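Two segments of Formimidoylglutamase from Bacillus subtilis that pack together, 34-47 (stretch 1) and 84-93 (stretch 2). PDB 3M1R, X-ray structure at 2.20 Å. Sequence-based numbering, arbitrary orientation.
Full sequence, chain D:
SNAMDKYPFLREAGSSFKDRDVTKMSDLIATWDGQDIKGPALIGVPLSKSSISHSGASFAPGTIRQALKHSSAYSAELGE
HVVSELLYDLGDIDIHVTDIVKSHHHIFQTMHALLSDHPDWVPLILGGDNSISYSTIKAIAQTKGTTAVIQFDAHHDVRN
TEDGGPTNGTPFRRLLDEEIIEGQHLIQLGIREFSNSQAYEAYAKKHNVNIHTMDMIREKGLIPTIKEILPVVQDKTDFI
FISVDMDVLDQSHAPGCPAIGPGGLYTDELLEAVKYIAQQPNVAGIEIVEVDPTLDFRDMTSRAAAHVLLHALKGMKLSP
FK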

ATOM      1  N   GLY D  34      -4.080 -10.954 -40.022  1.00 81.83           N
ATOM      2  CA  GLY D  34      -3.892 -12.345 -40.408  1.00 81.56           C
ATOM      3  C   GLY D  34      -2.555 -12.770 -41.005  1.00 79.67           C
ATOM      4  O   GLY D  34      -2.312 -13.967 -41.181  1.00 82.69           O
ATOM      5  N   GLN D  35      -1.685 -11.809 -41.305  1.00 74.93           N
ATOM      6  CA  GLN D  35      -0.480 -12.069 -42.107  1.00 72.16           C
ATOM      7  C   GLN D  35       0.423 -13.204 -41.606  1.00 69.72           C
ATOM      8  O   GLN D  35       0.322 -13.637 -40.459  1.00 67.87           O
ATOM      9  CB  GLN D  35       0.326 -10.782 -42.324  1.00 68.36           C
ATOM     10  CG  GLN D  35       0.774 -10.092 -41.059  1.00 74.88           C
ATOM     11  CD  GLN D  35      -0.057  -8.865 -40.726  1.00 77.84           C
ATOM     12  OE1 GLN D  35      -1.183  -8.975 -40.258  1.00 76.41           O
ATOM     13  NE2 GLN D  35       0.506  -7.688 -40.954  1.00 79.75           N
ATOM     14  N   ASP D  36       1.308 -13.670 -42.483  1.00 67.44           N
ATOM     15  CA  ASP D  36       2.127 -14.856 -42.225  1.00 71.71           C
ATOM     16  C   ASP D  36       3.164 -14.680 -41.122  1.00 71.19           C
ATOM     17  O   ASP D  36       4.005 -13.783 -41.175  1.00 67.80           O
ATOM     18  CB  ASP D  36       2.818 -15.321 -43.506  1.00 76.19           C
ATOM     19  CG  ASP D  36       2.476 -16.754 -43.856  1.00 88.77           C
ATOM     20  OD1 ASP D  36       2.444 -17.603 -42.933  1.00 92.64           O
ATOM     21  OD2 ASP D  36       2.234 -17.029 -45.052  1.00 91.42           O
ATOM     22  N   ILE D  37       3.106 -15.563 -40.132  1.00 70.14           N
ATOM     23  CA  ILE D  37       3.984 -15.469 -38.975  1.00 61.96           C
ATOM     24  C   ILE D  37       5.288 -16.202 -39.217  1.00 62.14           C
ATOM     25  O   ILE D  37       5.311 -17.408 -39.435  1.00 61.73           O
ATOM     26  CB  ILE D  37       3.324 -16.036 -37.715  1.00 55.58           C
ATOM     27  CG1 ILE D  37       1.899 -15.505 -37.581  1.00 57.23           C
ATOM     28  CG2 ILE D  37       4.141 -15.687 -36.482  1.00 48.14           C
ATOM     29  CD1 ILE D  37       1.075 -16.264 -36.580  1.00 59.67           C
ATOM     30  N   LYS D  38       6.376 -15.452 -39.177  1.00 63.41           N
ATOM     31  CA  LYS D  38       7.698 -16.021 -39.327  1.00 62.34           C
ATOM     32  C   LYS D  38       8.457 -15.723 -38.046  1.00 61.03           C
ATOM     33  O   LYS D  38       8.692 -14.563 -37.710  1.00 58.90           O
ATOM     34  CB  LYS D  38       8.395 -15.393 -40.527  1.00 70.16           C
ATOM     35  CG  LYS D  38       7.522 -15.323 -41.782  1.00 76.41           C
ATOM     36  CD  LYS D  38       7.994 -14.222 -42.737  1.00 84.01           C
ATOM     37  CE  LYS D  38       7.487 -12.839 -42.323  1.00 83.69           C
ATOM     38  NZ  LYS D  38       7.928 -12.417 -40.954  1.00 80.97           N
ATOM     39  N   GLY D  39       8.801 -16.775 -37.316  1.00 57.39           N
ATOM     40  CA  GLY D  39       9.555 -16.649 -36.087  1.00 51.98           C
ATOM     41  C   GLY D  39       8.727 -16.350 -34.853  1.00 45.41           C
ATOM     42  O   GLY D  39       7.550 -16.688 -34.772  1.00 49.13           O
ATOM     43  N   PRO D  40       9.346 -15.699 -33.876  1.00 44.76           N
ATOM     44  CA  PRO D  40       8.700 -15.375 -32.597  1.00 41.93           C
ATOM     45  C   PRO D  40       7.494 -14.465 -32.782  1.00 44.86           C
ATOM     46  O   PRO D  40       7.514 -13.556 -33.619  1.00 47.98           O
ATOM     47  CB  PRO D  40       9.788 -14.623 -31.833  1.00 45.04           C
ATOM     48  CG  PRO D  40      11.074 -15.000 -32.508  1.00 48.53           C
ATOM     49  CD  PRO D  40      10.740 -15.241 -33.938  1.00 49.15           C
ATOM     50  N   ALA D  41       6.446 -14.730 -32.012  1.00 39.35           N
ATOM     51  CA  ALA D  41       5.284 -13.852 -31.951  1.00 38.99           C
ATOM     52  C   ALA D  41       4.603 -14.060 -30.602  1.00 38.50           C
ATOM     53  O   ALA D  41       4.485 -15.201 -30.135  1.00 41.73           O
ATOM     54  CB  ALA D  41       4.332 -14.144 -33.086  1.00 35.47           C
ATOM     55  N   LEU D  42       4.179 -12.961 -29.978  1.00 36.69           N
ATOM     56  CA  LEU D  42       3.556 -12.997 -28.641  1.00 38.42           C
ATOM     57  C   LEU D  42       2.102 -13.448 -28.650  1.00 38.59           C
ATOM     58  O   LEU D  42       1.333 -13.085 -29.551  1.00 39.92           O
ATOM     59  CB  LEU D  42       3.609 -11.616 -27.990  1.00 38.86           C
ATOM     60  CG  LEU D  42       4.978 -10.953 -27.846  1.00 45.59           C
ATOM     61  CD1 LEU D  42       4.810  -9.444 -27.771  1.00 46.97           C
ATOM     62  CD2 LEU D  42       5.697 -11.475 -26.614  1.00 46.98           C
ATOM     63  N   ILE D  43       1.729 -14.222 -27.633  1.00 37.66           N
ATOM     64  CA  ILE D  43       0.329 -14.579 -27.406  1.00 39.68           C
ATOM     65  C   ILE D  43       0.024 -14.637 -25.900  1.00 41.91           C
ATOM     66  O   ILE D  43       0.789 -15.205 -25.123  1.00 40.14           O
ATOM     67  CB  ILE D  43      -0.049 -15.912 -28.109  1.00 37.61           C
ATOM     68  CG1 ILE D  43      -1.565 -16.118 -28.113  1.00 38.52           C
ATOM     69  CG2 ILE D  43       0.639 -17.097 -27.462  1.00 34.56           C
ATOM     70  CD1 ILE D  43      -1.976 -17.324 -28.902  1.00 44.14           C
ATOM     71  N   GLY D  44      -1.081 -14.014 -25.493  1.00 41.61           N
ATOM     72  CA  GLY D  44      -1.488 -13.986 -24.091  1.00 39.89           C
ATOM     73  C   GLY D  44      -2.491 -15.076 -23.746  1.00 42.93           C
ATOM     74  O   GLY D  44      -3.340 -15.450 -24.574  1.00 43.37           O
ATOM     75  N   VAL D  45      -2.378 -15.606 -22.532  1.00 42.52           N
ATOM     76  CA  VAL D  45      -3.300 -16.632 -22.022  1.00 37.42           C
ATOM     77  C   VAL D  45      -3.678 -16.260 -20.586  1.00 39.59           C
ATOM     78  O   VAL D  45      -3.087 -16.767 -19.635  1.00 41.43           O
ATOM     79  CB  VAL D  45      -2.653 -18.027 -22.009  1.00 38.85           C
ATOM     80  CG1 VAL D  45      -3.660 -19.104 -21.536  1.00 41.92           C
ATOM     81  CG2 VAL D  45      -2.079 -18.376 -23.375  1.00 33.62           C
ATOM     82  N   PRO D  46      -4.648 -15.350 -20.430  1.00 34.51           N
ATOM     83  CA  PRO D  46      -5.010 -14.769 -19.137  1.00 35.91           C
ATOM     84  C   PRO D  46      -5.906 -15.678 -18.286  1.00 38.22           C
ATOM     85  O   PRO D  46      -6.993 -15.250 -17.905  1.00 40.48           O
ATOM     86  CB  PRO D  46      -5.793 -13.506 -19.526  1.00 37.27           C
ATOM     87  CG  PRO D  46      -6.027 -13.597 -21.025  1.00 40.32           C
ATOM     88  CD  PRO D  46      -5.549 -14.909 -21.503  1.00 41.73           C
ATOM     89  N   LEU D  47      -5.463 -16.899 -18.004  1.00 39.68           N
ATOM     90  CA  LEU D  47      -6.214 -17.820 -17.153  1.00 46.16           C
ATOM     91  C   LEU D  47      -5.600 -17.866 -15.760  1.00 46.25           C
ATOM     92  O   LEU D  47      -4.400 -18.105 -15.609  1.00 40.87           O
ATOM     93  CB  LEU D  47      -6.229 -19.226 -17.762  1.00 45.81           C
ATOM     94  CG  LEU D  47      -6.934 -20.369 -17.020  1.00 43.55           C
ATOM     95  CD1 LEU D  47      -8.439 -20.252 -17.121  1.00 47.50           C
ATOM     96  CD2 LEU D  47      -6.509 -21.699 -17.575  1.00 38.02           C
ATOM     97  N   SER D  84      14.729  -8.257 -35.584  1.00 83.03           N
ATOM     98  CA  SER D  84      15.257  -7.669 -36.814  1.00 90.96           C
ATOM     99  C   SER D  84      14.177  -6.928 -37.598  1.00 91.13           C
ATOM    100  O   SER D  84      14.380  -5.796 -38.028  1.00 91.44           O
ATOM    101  CB  SER D  84      15.937  -8.732 -37.678  1.00 94.85           C
ATOM    102  OG  SER D  84      15.193  -9.936 -37.682  1.00 99.68           O
ATOM    103  N   GLU D  85      13.024  -7.567 -37.769  1.00 93.28           N
ATOM    104  CA  GLU D  85      11.925  -6.965 -38.516  1.00 97.29           C
ATOM    105  C   GLU D  85      10.853  -6.381 -37.595  1.00 86.00           C
ATOM    106  O   GLU D  85      10.913  -5.213 -37.218  1.00 85.80           O
ATOM    107  CB  GLU D  85      11.309  -7.984 -39.483  1.00110.18           C
ATOM    108  CG  GLU D  85      11.208  -9.409 -38.934  1.00116.62           C
ATOM    109  CD  GLU D  85      12.174 -10.369 -39.614  1.00119.18           C
ATOM    110  OE1 GLU D  85      12.052 -11.596 -39.399  1.00119.56           O
ATOM    111  OE2 GLU D  85      13.051  -9.891 -40.366  1.00118.49           O
ATOM    112  N   LEU D  86       9.864  -7.196 -37.252  1.00 71.42           N
ATOM    113  CA  LEU D  86       8.857  -6.799 -36.290  1.00 63.33           C
ATOM    114  C   LEU D  86       8.390  -8.041 -35.560  1.00 55.77           C
ATOM    115  O   LEU D  86       8.623  -9.161 -36.018  1.00 50.83           O
ATOM    116  CB  LEU D  86       7.682  -6.096 -36.969  1.00 63.65           C
ATOM    117  CG  LEU D  86       6.890  -6.863 -38.026  1.00 63.77           C
ATOM    118  CD1 LEU D  86       6.144  -8.013 -37.404  1.00 59.46           C
ATOM    119  CD2 LEU D  86       5.916  -5.946 -38.770  1.00 62.26           C
ATOM    120  N   LEU D  87       7.730  -7.841 -34.426  1.00 50.44           N
ATOM    121  CA  LEU D  87       7.239  -8.945 -33.616  1.00 39.10           C
ATOM    122  C   LEU D  87       5.736  -8.811 -33.509  1.00 39.16           C
ATOM    123  O   LEU D  87       5.242  -7.819 -32.997  1.00 45.00           O
ATOM    124  CB  LEU D  87       7.863  -8.854 -32.237  1.00 43.13           C
ATOM    125  CG  LEU D  87       7.652  -9.981 -31.241  1.00 51.94           C
ATOM    126  CD1 LEU D  87       8.395 -11.233 -31.690  1.00 53.79           C
ATOM    127  CD2 LEU D  87       8.128  -9.518 -29.870  1.00 46.74           C
ATOM    128  N   TYR D  88       4.998  -9.808 -33.986  1.00 46.42           N
ATOM    129  CA  TYR D  88       3.539  -9.749 -33.888  1.00 41.46           C
ATOM    130  C   TYR D  88       3.024 -10.044 -32.482  1.00 41.47           C
ATOM    131  O   TYR D  88       3.592 -10.836 -31.739  1.00 47.47           O
ATOM    132  CB  TYR D  88       2.852 -10.674 -34.900  1.00 36.99           C
ATOM    133  CG  TYR D  88       2.912 -10.171 -36.326  1.00 53.20           C
ATOM    134  CD1 TYR D  88       2.257  -9.004 -36.704  1.00 56.63           C
ATOM    135  CD2 TYR D  88       3.625 -10.864 -37.294  1.00 60.79           C
ATOM    136  CE1 TYR D  88       2.317  -8.543 -38.003  1.00 62.21           C
ATOM    137  CE2 TYR D  88       3.690 -10.410 -38.599  1.00 65.80           C
ATOM    138  CZ  TYR D  88       3.036  -9.252 -38.950  1.00 65.96           C
ATOM    139  OH  TYR D  88       3.112  -8.806 -40.252  1.00 70.29           O
ATOM    140  N   ASP D  89       1.947  -9.366 -32.127  1.00 39.14           N
ATOM    141  CA  ASP D  89       1.178  -9.706 -30.951  1.00 44.54           C
ATOM    142  C   ASP D  89      -0.107 -10.315 -31.488  1.00 41.91           C
ATOM    143  O   ASP D  89      -0.958  -9.613 -32.036  1.00 41.47           O
ATOM    144  CB  ASP D  89       0.873  -8.454 -30.134  1.00 43.33           C
ATOM    145  CG  ASP D  89       0.282  -8.767 -28.780  1.00 49.20           C
ATOM    146  OD1 ASP D  89      -0.291  -9.869 -28.607  1.00 45.53           O
ATOM    147  OD2 ASP D  89       0.403  -7.900 -27.882  1.00 54.81           O
ATOM    148  N   LEU D  90      -0.234 -11.623 -31.342  1.00 42.23           N
ATOM    149  CA  LEU D  90      -1.357 -12.341 -31.934  1.00 49.03           C
ATOM    150  C   LEU D  90      -2.685 -12.021 -31.250  1.00 50.29           C
ATOM    151  O   LEU D  90      -3.759 -12.183 -31.849  1.00 47.69           O
ATOM    152  CB  LEU D  90      -1.092 -13.846 -31.912  1.00 46.34           C
ATOM    153  CG  LEU D  90       0.245 -14.278 -32.508  1.00 45.15           C
ATOM    154  CD1 LEU D  90       0.231 -15.781 -32.739  1.00 45.52           C
ATOM    155  CD2 LEU D  90       0.515 -13.528 -33.802  1.00 43.93           C
ATOM    156  N   GLY D  91      -2.606 -11.557 -30.003  1.00 46.76           N
ATOM    157  CA  GLY D  91      -3.786 -11.309 -29.200  1.00 42.47           C
ATOM    158  C   GLY D  91      -3.788 -12.158 -27.941  1.00 47.30           C
ATOM    159  O   GLY D  91      -2.753 -12.684 -27.531  1.00 41.74           O
ATOM    160  N   ASP D  92      -4.960 -12.276 -27.318  1.00 44.09           N
ATOM    161  CA  ASP D  92      -5.138 -13.128 -26.156  1.00 42.20           C
ATOM    162  C   ASP D  92      -6.088 -14.278 -26.508  1.00 46.53           C
ATOM    163  O   ASP D  92      -7.071 -14.100 -27.244  1.00 41.75           O
ATOM    164  CB  ASP D  92      -5.726 -12.332 -24.992  1.00 42.47           C
ATOM    165  CG  ASP D  92      -4.715 -11.401 -24.332  1.00 47.62           C
ATOM    166  OD1 ASP D  92      -3.494 -11.626 -24.465  1.00 41.55           O
ATOM    167  OD2 ASP D  92      -5.160 -10.451 -23.652  1.00 50.90           O
ATOM    168  N   ILE D  93      -5.795 -15.457 -25.977  1.00 43.90           N
ATOM    169  CA  ILE D  93      -6.707 -16.565 -26.114  1.00 48.64           C
ATOM    170  C   ILE D  93      -7.888 -16.304 -25.230  1.00 51.37           C
ATOM    171  O   ILE D  93      -7.735 -15.995 -24.048  1.00 55.62           O
ATOM    172  CB  ILE D  93      -6.057 -17.876 -25.733  1.00 53.51           C
ATOM    173  CG1 ILE D  93      -4.901 -18.152 -26.689  1.00 52.09           C
ATOM    174  CG2 ILE D  93      -7.081 -19.001 -25.802  1.00 53.96           C
ATOM    175  CD1 ILE D  93      -3.981 -19.237 -26.231  1.00 57.06           C
TER

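Aliphatic side chains pack on both faces of two parallel strands. On the Ala 41 face, Leu 90 CD2 sits 3.9 Å from Ala 41 CB, an ordinary van der Waals contact, and 3.9 Å from CD1 of Ile 37, in the loop before the strand. Further along, Ile 93 meets two branched neighbours, its CG1 3.8 Å from Ile 43 CD1 and its CD1 3.5 Å from Val 45 CG2. On the other face, Leu 87 CD2 lies 3.9 Å from Leu 42 CD1; Leu 87 CD1 also reaches Pro 40 CB at 3.7 Å. Except for the partly exposed Pro 40, these residues are buried, and their side chains fill space without leaving polar groups unpaired.

Four backbone hydrogen bonds join the strands: Leu 42 N to Tyr 88 O, Leu 90 N to Leu 42 O and Ile 93 N to Gly 44 O (each 2.8 Å), and Gly 44 N to Gly 91 O (3.0 Å). Between the two pairs the register slips by one residue, a beta bulge. Gly 91, with phi 119°, adopts a backbone shape that favours glycine, and its N bonds Asp 89 OD1 at 3.2 Å. A CB on Gly 44 would collide with Asp 92 OD1.

The contact buries 907 Å². Tyr 88 is the most covered, its ring extending toward Gln 35 and Asp 36 at the exposed edge, where Lys 38 NZ lies 4.5 Å from Glu 85 OE1, too far for a salt bridge.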